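Local coordinates for conserved hypothetical alanine and leucine RICH protein (Mycobacterium tuberculosis, PDB 2WAM) that is of unknown function but belongs to the PAC2 family and represents a gene family duplicated in actinobacteria, at residues Gln174-Gly179 / Glu233-Thr238; Val67-Leu72 / Thr142-Leu147; Val185-Pro190 / Pro242-Gln247; Thr248-Ala253 / Ala279-Lys284. All blocks are in the same frame, centred on the assembly; numbering follows the deposited sequence.

Interaction 1 of 4, residues Gln174-Gly179 / Glu233-Thr238; sequences QTIGLG and EVVGFT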
loop_
_atom_site.group_PDB
_atom_site.type_symbol
_atom_site.label_atom_id
_atom_site.label_comp_id
_atom_site.label_asym_id
_atom_site.label_seq_id
_atom_site.Cartn_x
_atom_site.Cartn_y
_atom_site.Cartn_z
ATOM N N GLN A 174 9.196 -31.753 5.127
ATOM C CA GLN A 174 8.303 -32.624 4.373
ATOM C C GLN A 174 6.895 -32.038 4.391
ATOM O O GLN A 174 6.410 -31.610 5.435
ATOM C CB GLN A 174 8.289 -34.017 4.991
ATOM C CG GLN A 174 7.413 -35.016 4.275
ATOM C CD GLN A 174 7.473 -36.395 4.922
ATOM O OE1 GLN A 174 6.802 -36.652 5.920
ATOM N NE2 GLN A 174 8.270 -37.291 4.344
ATOM N N THR A 175 6.248 -32.017 3.232
ATOM C CA THR A 175 4.912 -31.462 3.104
ATOM C C THR A 175 3.943 -32.533 2.630
ATOM O O THR A 175 4.096 -33.073 1.540
ATOM C CB THR A 175 4.893 -30.271 2.127
ATOM O OG1 THR A 175 5.778 -29.256 2.605
ATOM C CG2 THR A 175 3.491 -29.690 2.022
ATOM N N ILE A 176 2.950 -32.830 3.465
ATOM C CA ILE A 176 1.985 -33.895 3.205
ATOM C C ILE A 176 0.594 -33.325 2.922
ATOM O O ILE A 176 0.010 -32.665 3.777
ATOM C CB ILE A 176 1.858 -34.846 4.419
ATOM C CG1 ILE A 176 3.226 -35.310 4.897
ATOM C CG2 ILE A 176 0.966 -36.030 4.097
ATOM C CD1 ILE A 176 3.163 -36.309 6.009
ATOM N N GLY A 177 0.060 -33.605 1.733
ATOM C CA GLY A 177 -1.266 -33.145 1.373
ATOM C C GLY A 177 -2.381 -34.173 1.521
ATOM O O GLY A 177 -2.192 -35.376 1.297
ATOM N N LEU A 178 -3.563 -33.693 1.888
ATOM C CA LEU A 178 -4.717 -34.565 2.003
ATOM C C LEU A 178 -5.715 -34.353 0.863
ATOM O O LEU A 178 -5.953 -33.223 0.432
ATOM C CB LEU A 178 -5.408 -34.362 3.347
ATOM C CG LEU A 178 -4.529 -34.483 4.591
ATOM C CD1 LEU A 178 -5.404 -34.625 5.846
ATOM C CD2 LEU A 178 -3.572 -35.648 4.438
ATOM N N GLY A 179 -6.283 -35.458 0.383
ATOM C CA GLY A 179 -7.298 -35.423 -0.649
ATOM C C GLY A 179 -8.343 -36.526 -0.540
ATOM O O GLY A 179 -8.152 -37.547 0.139
ATOM N N GLU A 233 10.595 -31.641 -0.270
ATOM C CA GLU A 233 10.047 -32.995 -0.283
ATOM C C GLU A 233 8.546 -32.967 -0.045
ATOM O O GLU A 233 8.085 -32.443 0.961
ATOM C CB GLU A 233 10.709 -33.870 0.777
ATOM C CG GLU A 233 10.370 -35.348 0.628
ATOM C CD GLU A 233 11.146 -36.224 1.598
ATOM O OE1 GLU A 233 12.137 -36.850 1.155
ATOM O OE2 GLU A 233 10.780 -36.279 2.799
ATOM N N VAL A 234 7.782 -33.533 -0.968
ATOM C CA VAL A 234 6.338 -33.492 -0.858
ATOM C C VAL A 234 5.730 -34.879 -1.007
ATOM O O VAL A 234 6.285 -35.747 -1.676
ATOM C CB VAL A 234 5.717 -32.566 -1.933
ATOM C CG1 VAL A 234 6.336 -31.165 -1.875
ATOM C CG2 VAL A 234 5.852 -33.196 -3.338
ATOM N N VAL A 235 4.574 -35.069 -0.389
ATOM C CA VAL A 235 3.815 -36.295 -0.541
ATOM C C VAL A 235 2.336 -35.982 -0.324
ATOM O O VAL A 235 1.982 -35.006 0.337
ATOM C CB VAL A 235 4.355 -37.444 0.369
ATOM C CG1 VAL A 235 4.663 -36.954 1.750
ATOM C CG2 VAL A 235 3.392 -38.599 0.417
ATOM N N GLY A 236 1.475 -36.788 -0.931
ATOM C CA GLY A 236 0.063 -36.489 -0.962
ATOM C C GLY A 236 -0.733 -37.764 -1.016
ATOM O O GLY A 236 -0.349 -38.724 -1.676
ATOM N N PHE A 237 -1.850 -37.776 -0.308
ATOM C CA PHE A 237 -2.699 -38.952 -0.261
ATOM C C PHE A 237 -4.124 -38.589 -0.618
ATOM O O PHE A 237 -4.723 -37.700 -0.025
ATOM C CB PHE A 237 -2.631 -39.601 1.119
ATOM C CG PHE A 237 -1.257 -40.013 1.508
ATOM C CD1 PHE A 237 -0.543 -39.285 2.447
ATOM C CD2 PHE A 237 -0.660 -41.118 0.915
ATOM C CE1 PHE A 237 0.748 -39.665 2.810
ATOM C CE2 PHE A 237 0.619 -41.506 1.260
ATOM C CZ PHE A 237 1.330 -40.777 2.216
ATOM N N THR A 238 -4.659 -39.277 -1.609
ATOM C CA THR A 238 -6.023 -39.059 -2.025
ATOM C C THR A 238 -6.809 -40.321 -1.716
ATOM O O THR A 238 -6.627 -41.356 -2.351
ATOM C CB THR A 238 -6.083 -38.747 -3.510
ATOM O OG1 THR A 238 -5.252 -37.609 -3.783
ATOM C CG2 THR A 238 -7.510 -38.451 -3.921
HETATM O O HOH W 1 8.482 -30.088 2.358
#

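Interaction 2 of 4, residues Val67-Leu72 / Thr142-Leu147; sequences VLVHAL and TPFLLL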
loop_
_atom_site.group_PDB
_atom_site.type_symbol
_atom_site.label_atom_id
_atom_site.label_comp_id
_atom_site.label_asym_id
_atom_site.label_seq_id
_atom_site.Cartn_x
_atom_site.Cartn_y
_atom_site.Cartn_z
ATOM N N VAL A 67 7.131 -31.522 10.083
ATOM C CA VAL A 67 6.295 -31.916 8.959
ATOM C C VAL A 67 5.167 -30.880 8.783
ATOM O O VAL A 67 4.645 -30.340 9.763
ATOM C CB VAL A 67 5.710 -33.323 9.214
ATOM C CG1 VAL A 67 4.528 -33.606 8.324
ATOM C CG2 VAL A 67 6.787 -34.366 9.025
ATOM N N LEU A 68 4.823 -30.572 7.535
ATOM C CA LEU A 68 3.705 -29.692 7.244
ATOM C C LEU A 68 2.597 -30.506 6.598
ATOM O O LEU A 68 2.811 -31.130 5.566
ATOM C CB LEU A 68 4.117 -28.553 6.306
ATOM C CG LEU A 68 2.955 -27.733 5.719
ATOM C CD1 LEU A 68 2.098 -27.088 6.815
ATOM C CD2 LEU A 68 3.460 -26.679 4.753
ATOM N N VAL A 69 1.419 -30.494 7.215
ATOM C CA VAL A 69 0.239 -31.148 6.664
ATOM C C VAL A 69 -0.704 -30.073 6.148
ATOM O O VAL A 69 -0.984 -29.115 6.863
ATOM C CB VAL A 69 -0.516 -31.964 7.746
ATOM C CG1 VAL A 69 -1.708 -32.655 7.144
ATOM C CG2 VAL A 69 0.408 -32.966 8.413
ATOM N N HIS A 70 -1.186 -30.214 4.915
ATOM C CA HIS A 70 -2.201 -29.292 4.385
ATOM C C HIS A 70 -3.525 -29.987 4.080
ATOM O O HIS A 70 -3.569 -31.035 3.418
ATOM C CB HIS A 70 -1.700 -28.433 3.192
ATOM C CG HIS A 70 -1.082 -29.211 2.067
ATOM N ND1 HIS A 70 -1.659 -29.299 0.817
ATOM C CD2 HIS A 70 0.088 -29.892 1.984
ATOM C CE1 HIS A 70 -0.882 -30.014 0.021
ATOM N NE2 HIS A 70 0.185 -30.388 0.705
ATOM N N ALA A 71 -4.599 -29.384 4.585
ATOM C CA ALA A 71 -5.947 -29.930 4.456
ATOM C C ALA A 71 -6.943 -28.834 4.114
ATOM O O ALA A 71 -7.393 -28.104 4.992
ATOM C CB ALA A 71 -6.355 -30.627 5.749
ATOM N N LEU A 72 -7.298 -28.737 2.836
ATOM C CA LEU A 72 -8.146 -27.657 2.346
ATOM C C LEU A 72 -9.471 -28.155 1.750
ATOM O O LEU A 72 -9.512 -29.130 0.999
ATOM C CB LEU A 72 -7.370 -26.780 1.345
ATOM C CG LEU A 72 -6.025 -26.211 1.826
ATOM C CD1 LEU A 72 -5.324 -25.425 0.737
ATOM C CD2 LEU A 72 -6.212 -25.347 3.065
ATOM N N THR A 142 6.358 -34.280 19.641
ATOM C CA THR A 142 6.959 -33.846 18.384
ATOM C C THR A 142 6.103 -32.766 17.734
ATOM O O THR A 142 4.918 -33.003 17.449
ATOM C CB THR A 142 7.026 -34.972 17.372
ATOM O OG1 THR A 142 7.554 -36.151 17.984
ATOM C CG2 THR A 142 7.897 -34.548 16.219
ATOM N N PRO A 143 6.692 -31.584 17.486
ATOM C CA PRO A 143 5.962 -30.472 16.848
ATOM C C PRO A 143 5.703 -30.735 15.373
ATOM O O PRO A 143 6.525 -31.363 14.707
ATOM C CB PRO A 143 6.919 -29.272 16.997
ATOM C CG PRO A 143 7.903 -29.697 18.061
ATOM C CD PRO A 143 8.038 -31.181 17.922
ATOM N N PHE A 144 4.559 -30.287 14.875
ATOM C CA PHE A 144 4.327 -30.285 13.439
ATOM C C PHE A 144 3.369 -29.179 13.057
ATOM O O PHE A 144 2.723 -28.593 13.922
ATOM C CB PHE A 144 3.890 -31.667 12.906
ATOM C CG PHE A 144 2.540 -32.136 13.394
ATOM C CD1 PHE A 144 1.422 -32.026 12.586
ATOM C CD2 PHE A 144 2.401 -32.733 14.641
ATOM C CE1 PHE A 144 0.178 -32.482 13.023
ATOM C CE2 PHE A 144 1.159 -33.186 15.082
ATOM C CZ PHE A 144 0.049 -33.060 14.272
ATOM N N LEU A 145 3.301 -28.876 11.763
ATOM C CA LEU A 145 2.425 -27.815 11.279
ATOM C C LEU A 145 1.196 -28.363 10.549
ATOM O O LEU A 145 1.246 -29.417 9.894
ATOM C CB LEU A 145 3.202 -26.855 10.374
ATOM C CG LEU A 145 4.327 -26.074 11.053
ATOM C CD1 LEU A 145 5.108 -25.241 10.045
ATOM C CD2 LEU A 145 3.751 -25.198 12.153
ATOM N N LEU A 146 0.092 -27.641 10.677
ATOM C CA LEU A 146 -1.141 -27.990 9.985
ATOM C C LEU A 146 -1.672 -26.751 9.309
ATOM O O LEU A 146 -1.944 -25.768 9.971
ATOM C CB LEU A 146 -2.206 -28.509 10.961
ATOM C CG LEU A 146 -3.603 -28.713 10.344
ATOM C CD1 LEU A 146 -3.592 -29.773 9.240
ATOM C CD2 LEU A 146 -4.648 -29.070 11.389
ATOM N N LEU A 147 -1.803 -26.805 7.989
ATOM C CA LEU A 147 -2.480 -25.767 7.214
ATOM C C LEU A 147 -3.898 -26.236 6.880
ATOM O O LEU A 147 -4.065 -27.241 6.187
ATOM C CB LEU A 147 -1.710 -25.484 5.919
ATOM C CG LEU A 147 -2.367 -24.501 4.944
ATOM C CD1 LEU A 147 -2.360 -23.077 5.502
ATOM C CD2 LEU A 147 -1.692 -24.565 3.601
HETATM O O HOH W 2 7.026 -33.115 12.658
#

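Interaction 3 of 4, residues Val185-Pro190 / Pro242-Gln247; sequences VPHTRP and PHYLTQ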
loop_
_atom_site.group_PDB
_atom_site.type_symbol
_atom_site.label_atom_id
_atom_site.label_comp_id
_atom_site.label_asym_id
_atom_site.label_seq_id
_atom_site.Cartn_x
_atom_site.Cartn_y
_atom_site.Cartn_z
ATOM N N VAL A 185 -16.509 -47.947 -5.259
ATOM C CA VAL A 185 -16.011 -48.926 -4.285
ATOM C C VAL A 185 -17.017 -49.062 -3.150
ATOM O O VAL A 185 -17.733 -48.120 -2.845
ATOM C CB VAL A 185 -14.633 -48.520 -3.680
ATOM C CG1 VAL A 185 -13.503 -48.734 -4.681
ATOM C CG2 VAL A 185 -14.654 -47.078 -3.178
ATOM N N PRO A 186 -17.074 -50.239 -2.517
ATOM C CA PRO A 186 -18.048 -50.452 -1.441
ATOM C C PRO A 186 -17.496 -49.978 -0.107
ATOM O O PRO A 186 -16.289 -50.036 0.115
ATOM C CB PRO A 186 -18.193 -51.978 -1.392
ATOM C CG PRO A 186 -17.151 -52.536 -2.353
ATOM C CD PRO A 186 -16.236 -51.427 -2.738
ATOM N N HIS A 187 -18.368 -49.533 0.786
ATOM C CA HIS A 187 -17.931 -49.178 2.130
ATOM C C HIS A 187 -17.547 -50.431 2.917
ATOM O O HIS A 187 -17.081 -50.341 4.054
ATOM C CB HIS A 187 -19.030 -48.414 2.867
ATOM C CG HIS A 187 -20.176 -49.272 3.296
ATOM N ND1 HIS A 187 -21.266 -49.518 2.489
ATOM C CD2 HIS A 187 -20.400 -49.953 4.446
ATOM C CE1 HIS A 187 -22.110 -50.310 3.123
ATOM N NE2 HIS A 187 -21.610 -50.588 4.314
ATOM N N THR A 188 -17.747 -51.597 2.301
ATOM C CA THR A 188 -17.551 -52.886 2.970
ATOM C C THR A 188 -16.222 -53.539 2.632
ATOM O O THR A 188 -15.987 -54.696 2.974
ATOM C CB THR A 188 -18.653 -53.886 2.598
ATOM O OG1 THR A 188 -18.824 -53.878 1.176
ATOM C CG2 THR A 188 -19.967 -53.531 3.279
ATOM N N ARG A 189 -15.357 -52.796 1.961
ATOM C CA ARG A 189 -14.031 -53.290 1.633
ATOM C C ARG A 189 -12.970 -52.303 2.078
ATOM O O ARG A 189 -13.252 -51.121 2.225
ATOM C CB ARG A 189 -13.927 -53.530 0.137
ATOM C CG ARG A 189 -14.896 -54.579 -0.361
ATOM C CD ARG A 189 -14.568 -55.948 0.194
ATOM N NE ARG A 189 -15.346 -56.976 -0.489
ATOM C CZ ARG A 189 -16.504 -57.463 -0.054
ATOM N NH1 ARG A 189 -17.035 -57.029 1.081
ATOM N NH2 ARG A 189 -17.129 -58.396 -0.755
ATOM N N PRO A 190 -11.739 -52.788 2.283
ATOM C CA PRO A 190 -10.647 -51.936 2.764
ATOM C C PRO A 190 -10.547 -50.621 1.991
ATOM O O PRO A 190 -10.692 -50.589 0.765
ATOM C CB PRO A 190 -9.407 -52.794 2.520
ATOM C CG PRO A 190 -9.905 -54.189 2.603
ATOM C CD PRO A 190 -11.286 -54.162 2.009
ATOM N N PRO A 242 -16.610 -44.293 -1.240
ATOM C CA PRO A 242 -17.732 -44.834 -2.016
ATOM C C PRO A 242 -18.595 -43.687 -2.546
ATOM O O PRO A 242 -18.971 -42.823 -1.751
ATOM C CB PRO A 242 -18.500 -45.651 -0.977
ATOM C CG PRO A 242 -17.466 -46.087 -0.015
ATOM C CD PRO A 242 -16.466 -44.962 0.064
ATOM N N HIS A 243 -18.895 -43.663 -3.845
ATOM C CA HIS A 243 -19.603 -42.512 -4.409
ATOM C C HIS A 243 -20.970 -42.286 -3.764
ATOM O O HIS A 243 -21.467 -41.162 -3.748
ATOM C CB HIS A 243 -19.709 -42.565 -5.940
ATOM C CG HIS A 243 -20.447 -43.756 -6.454
ATOM N ND1 HIS A 243 -19.826 -44.773 -7.146
ATOM C CD2 HIS A 243 -21.754 -44.099 -6.372
ATOM C CE1 HIS A 243 -20.718 -45.691 -7.470
ATOM N NE2 HIS A 243 -21.895 -45.309 -7.010
ATOM N N TYR A 244 -21.569 -43.334 -3.203
ATOM C CA TYR A 244 -22.844 -43.145 -2.514
ATOM C C TYR A 244 -22.711 -42.470 -1.139
ATOM O O TYR A 244 -23.715 -42.168 -0.485
ATOM C CB TYR A 244 -23.645 -44.446 -2.432
ATOM C CG TYR A 244 -22.945 -45.628 -1.787
ATOM C CD1 TYR A 244 -23.089 -45.890 -0.419
ATOM C CD2 TYR A 244 -22.163 -46.504 -2.546
ATOM C CE1 TYR A 244 -22.470 -46.982 0.175
ATOM C CE2 TYR A 244 -21.536 -47.602 -1.955
ATOM C CZ TYR A 244 -21.699 -47.833 -0.596
ATOM O OH TYR A 244 -21.075 -48.909 -0.005
ATOM N N LEU A 245 -21.472 -42.221 -0.716
ATOM C CA LEU A 245 -21.210 -41.596 0.578
ATOM C C LEU A 245 -20.591 -40.210 0.450
ATOM O O LEU A 245 -20.204 -39.611 1.452
ATOM C CB LEU A 245 -20.289 -42.476 1.418
ATOM C CG LEU A 245 -20.890 -43.801 1.875
ATOM C CD1 LEU A 245 -19.830 -44.682 2.563
ATOM C CD2 LEU A 245 -22.096 -43.536 2.781
ATOM N N THR A 246 -20.515 -39.708 -0.780
ATOM C CA THR A 246 -19.802 -38.471 -1.082
ATOM C C THR A 246 -20.256 -37.268 -0.256
ATOM O O THR A 246 -19.432 -36.466 0.188
ATOM C CB THR A 246 -19.919 -38.126 -2.577
ATOM O OG1 THR A 246 -19.542 -39.264 -3.348
ATOM C CG2 THR A 246 -19.008 -36.982 -2.939
ATOM N N GLN A 247 -21.564 -37.133 -0.061
ATOM C CA GLN A 247 -22.102 -35.946 0.592
ATOM C C GLN A 247 -22.523 -36.192 2.037
ATOM O O GLN A 247 -23.435 -35.544 2.542
ATOM C CB GLN A 247 -23.263 -35.363 -0.218
ATOM C CG GLN A 247 -22.867 -34.929 -1.621
ATOM C CD GLN A 247 -23.866 -33.966 -2.246
ATOM O OE1 GLN A 247 -25.034 -33.925 -1.857
ATOM N NE2 GLN A 247 -23.408 -33.187 -3.221
#

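Interaction 4 of 4, residues Thr248-Ala253 / Ala279-Lys284; sequences TDYPAA and AEVQAK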
loop_
_atom_site.group_PDB
_atom_site.type_symbol
_atom_site.label_atom_id
_atom_site.label_comp_id
_atom_site.label_asym_id
_atom_site.label_seq_id
_atom_site.Cartn_x
_atom_site.Cartn_y
_atom_site.Cartn_z
ATOM N N THR A 248 -21.849 -37.128 2.696
ATOM C CA THR A 248 -22.096 -37.424 4.103
ATOM C C THR A 248 -20.775 -37.450 4.871
ATOM O O THR A 248 -19.707 -37.534 4.280
ATOM C CB THR A 248 -22.696 -38.819 4.266
ATOM O OG1 THR A 248 -21.627 -39.764 4.377
ATOM C CG2 THR A 248 -23.543 -39.188 3.061
ATOM N N ASP A 249 -20.850 -37.398 6.190
ATOM C CA ASP A 249 -19.672 -37.610 7.015
ATOM C C ASP A 249 -19.265 -39.068 6.971
ATOM O O ASP A 249 -20.063 -39.951 7.299
ATOM C CB ASP A 249 -19.961 -37.249 8.472
ATOM C CG ASP A 249 -19.946 -35.767 8.725
ATOM O OD1 ASP A 249 -20.471 -35.363 9.774
ATOM O OD2 ASP A 249 -19.418 -35.005 7.888
ATOM N N TYR A 250 -18.018 -39.321 6.594
ATOM C CA TYR A 250 -17.488 -40.675 6.621
ATOM C C TYR A 250 -16.129 -40.692 7.309
ATOM O O TYR A 250 -15.089 -40.710 6.646
ATOM C CB TYR A 250 -17.403 -41.249 5.204
ATOM C CG TYR A 250 -17.233 -42.757 5.162
ATOM C CD1 TYR A 250 -18.184 -43.603 5.725
ATOM C CD2 TYR A 250 -16.123 -43.331 4.560
ATOM C CE1 TYR A 250 -18.023 -44.972 5.698
ATOM C CE2 TYR A 250 -15.958 -44.700 4.523
ATOM C CZ TYR A 250 -16.905 -45.515 5.093
ATOM O OH TYR A 250 -16.726 -46.879 5.050
ATOM N N PRO A 251 -16.138 -40.678 8.650
ATOM C CA PRO A 251 -14.924 -40.582 9.486
ATOM C C PRO A 251 -13.860 -41.646 9.163
ATOM O O PRO A 251 -12.670 -41.399 9.352
ATOM C CB PRO A 251 -15.457 -40.773 10.912
ATOM C CG PRO A 251 -16.904 -40.370 10.830
ATOM C CD PRO A 251 -17.372 -40.749 9.454
ATOM N N ALA A 252 -14.289 -42.809 8.684
ATOM C CA ALA A 252 -13.361 -43.862 8.292
ATOM C C ALA A 252 -12.323 -43.333 7.315
ATOM O O ALA A 252 -11.139 -43.639 7.427
ATOM C CB ALA A 252 -14.114 -45.034 7.676
ATOM N N ALA A 253 -12.777 -42.536 6.353
ATOM C CA ALA A 253 -11.887 -42.010 5.333
ATOM C C ALA A 253 -10.902 -40.984 5.915
ATOM O O ALA A 253 -9.747 -40.915 5.485
ATOM C CB ALA A 253 -12.685 -41.434 4.183
ATOM N N ALA A 279 -16.581 -46.174 13.283
ATOM C CA ALA A 279 -17.288 -47.418 13.509
ATOM C C ALA A 279 -18.795 -47.179 13.617
ATOM O O ALA A 279 -19.595 -47.887 12.999
ATOM C CB ALA A 279 -16.748 -48.104 14.753
ATOM N N GLU A 280 -19.177 -46.177 14.400
ATOM C CA GLU A 280 -20.582 -45.854 14.585
ATOM C C GLU A 280 -21.267 -45.553 13.256
ATOM O O GLU A 280 -22.362 -46.067 12.983
ATOM C CB GLU A 280 -20.737 -44.689 15.556
ATOM C CG GLU A 280 -22.123 -44.078 15.583
ATOM C CD GLU A 280 -22.348 -43.241 16.827
ATOM O OE1 GLU A 280 -21.511 -43.330 17.756
ATOM O OE2 GLU A 280 -23.358 -42.503 16.875
ATOM N N VAL A 281 -20.613 -44.732 12.433
ATOM C CA VAL A 281 -21.114 -44.393 11.103
ATOM C C VAL A 281 -21.156 -45.610 10.187
ATOM O O VAL A 281 -22.136 -45.832 9.478
ATOM C CB VAL A 281 -20.268 -43.289 10.446
ATOM C CG1 VAL A 281 -20.449 -43.289 8.914
ATOM C CG2 VAL A 281 -20.611 -41.931 11.054
ATOM N N GLN A 282 -20.088 -46.398 10.199
ATOM C CA GLN A 282 -20.055 -47.647 9.451
ATOM C C GLN A 282 -21.260 -48.545 9.789
ATOM O O GLN A 282 -21.889 -49.110 8.901
ATOM C CB GLN A 282 -18.745 -48.384 9.735
ATOM C CG GLN A 282 -18.561 -49.683 8.967
ATOM C CD GLN A 282 -18.027 -49.467 7.564
ATOM O OE1 GLN A 282 -17.729 -48.338 7.168
ATOM N NE2 GLN A 282 -17.898 -50.553 6.804
ATOM N N ALA A 283 -21.593 -48.670 11.066
ATOM C CA ALA A 283 -22.709 -49.523 11.457
ATOM C C ALA A 283 -24.058 -48.967 11.015
ATOM O O ALA A 283 -24.981 -49.737 10.755
ATOM C CB ALA A 283 -22.703 -49.777 12.955
ATOM N N LYS A 284 -24.180 -47.642 10.945
ATOM C CA LYS A 284 -25.417 -47.013 10.478
ATOM C C LYS A 284 -25.624 -47.246 8.981
ATOM O O LYS A 284 -26.746 -47.457 8.520
ATOM C CB LYS A 284 -25.415 -45.517 10.779
ATOM C CG LYS A 284 -25.418 -45.187 12.266
ATOM C CD LYS A 284 -26.826 -44.972 12.817
ATOM C CE LYS A 284 -26.781 -44.347 14.213
ATOM N NZ LYS A 284 -25.703 -43.320 14.360
#

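Interaction 1 of 4, residues Gln174-Gly179 / Glu233-Thr238
Gln174 opens the contact with its side-chain amide: NE2 donates to Glu233 OE2 at 3.1 Å, meeting the oxygen from above the carboxylate plane, with amide and carboxylate planes turned 36° apart. Both chains run extended from a CG set trans to the backbone N (chi1 -179° in Gln174, -169° in Glu233), which gives them the reach to meet where the two strands begin. Thr175 N then donates to Glu233 O over 3.0 Å, and a water bridges that same oxygen to Thr175 OG1, so a buried hydroxyl has a polar partner. Thr175 O accepts from Val235 N in turn. These alternating bonds join two neighbouring parallel strands, 174-183 and 234-242, inside the mixed central sheet. Ile176 lies alongside Val235, CG1 to CG1 at 3.8 Å, the two branched side chains pointing the same way; its CG2 reaches the edge of the Phe237 ring, 3.9 Å from CE1. Helix 251-265 packs on this face through Thr264. Gly177 pairs with Gly236, CA to CA 4.3 Å, with no side chain on either to lie over that face; Gly177 N donates to Val235 O, and Gly177 O receives Phe237 N at 2.9 Å. Leu178 adds apolar bulk on the Ile176 face, and Gly179 N makes a weak bond to Phe237 O.

Interaction 2 of 4, residues Val67-Leu72 / Thr142-Leu147
Val67 O receives Leu145 N in a nearly straight bond of 2.8 Å, the first of four that stitch these parallel strands together. Val69 N gives to Leu145 O, Leu147 N to Val69 O, and Ala71 N to Leu147 O at 2.7 Å. Side chains interlock closely on the face carrying Leu68, Leu145 and Leu147. Leu68 CG stands trans to the backbone N (chi1 168°), which swings CD1 across to within 3.7 Å of Leu145 CB, the two side chains crossing at a slant. Leu147 follows the same torsion and sets CD2 3.9 Å from His70 CB, while the imidazole leads off to Ser220, whose OG bonds ND1. On the other face Val69 CG1 meets Leu146 CD1 at 4.0 Å; compact branched and long aliphatic residues suit such a buried sheet. The Phe144 ring is the looser part, its CD1 4.4 Å from Val69 CG2, although its CB stays near Val67 O. There a water spans the strand starts, accepting from Val67 N and donating to Pro143 O, and Thr142 beyond is partly exposed. With strand 174-183 bonded to the far edge of 67-73, the pair belongs to the four-stranded parallel block of the mixed sheet in this alpha/beta fold.

Interaction 3 of 4, residues Val185-Pro190 / Pro242-Gln247
Two loops meet where Val185 and Pro242 bring their CA atoms to 5.0 Å: the first folds into a type I turn from Pro186 to Arg189, the second into a short 3-10 segment at His243-Leu245. The main polar link is Tyr244 OH, which is gripped twice by one residue. His187 N donates to it at 2.9 Å in an almost straight bond of 169°, and His187 ND1 lies 2.6 Å from the same oxygen in a second hydrogen bond whose donor may be either atom. A tyrosine suits the place because its long rigid ring carries a hydroxyl across the gap between the loops. The rings meet rim to rim with their planes at 82°, the hydroxyl lying near the imidazole plane. Tyr244 CG sits between its own N and carbonyl carbon (chi1 56°), as does CG of His187, and these settings bring the two side chains across one another at about a right angle. Apolar contacts close in around this bond. Val185 CG2 lies 4.3 Å from Pro242 CD, and Leu245 CD1 approaches His187 CB at 3.8 Å. Pro242 CB, beside Val185 O, also lies over one face of the Tyr244 ring, toward its rim; the compact, restricted proline ring suits a place between a carbonyl and an aromatic face. Thr188 CG2 lies against a face of the imidazole. His187 NE2 bonds Asp286 of helix 272-289, so both ring nitrogens are engaged. Tyr244 packs on Val299 and Leu302 of helix 293-315, and the two loops lie between the C-terminal ends of the adjacent strands 174-183 and 234-242 and these two helices.

Interaction 4 of 4, residues Thr248-Ala253 / Ala279-Lys284
Gln282 OE1 takes a hydrogen bond from Tyr250 OH at 2.8 Å, the hydroxyl lying in the carbonyl plane and on a lone pair of the amide oxygen. The amide's other end is also used, since NE2 donates to His187 O; bonds to both its oxygen and its nitrogen thus fix the rotation of the amide about its last torsion. Ring and amide planes stand 42° apart. The glutamine runs out with CG trans to the backbone N (chi1 -178°) and then bends at chi2, 83°, a kink that turns its head back toward the tyrosine. Its length and its pairing of donor with acceptor suit a residue that must serve two partners. One residue earlier, Val281 makes the apolar half of the contact. Its CG1 lies 3.9 Å from Tyr250 CD1 and 3.7 Å from Asp249 O, while CG2 meets Pro251 CD at 3.8 Å. The two branches thus reach Tyr250 and Pro251, near the start of helix 251-265, where a proline, lacking an amide hydrogen, is well accommodated. Ala252 CB lies over a face of the Tyr250 ring, toward the rim. The carboxylate of Asp249 has its partners outside the contact, a salt bridge to Arg83 and a hydrogen bond to His80. This is the packing of a loop and helix start against the side of another helix: 251-265, which also packs on the central sheet, set against 272-289.

Interactions 1 and 2 belong to one sheet and touch, their centres 10 Å apart: strands 67-73 and 174-183 are neighbours, with Ile176 N 2.7 Å from Leu68 O and Gln174 O 2.8 Å from Leu68 N in probable hydrogen bonds. Interactions 3 and 4 form a second pair, centres also 10 Å apart, joined by the amide of Gln282, which serves both, and by packing of His187 CB on Tyr250 OH at 3.5 Å and of Leu245 on Tyr250. The pairs are linked by the chain itself, for the strands of interaction 1 run on toward the loops of interaction 3, about 22 Å away between centres. Interactions 2 and 3 lie on opposite sides of the chain's centre, their centres about 27 Å apart.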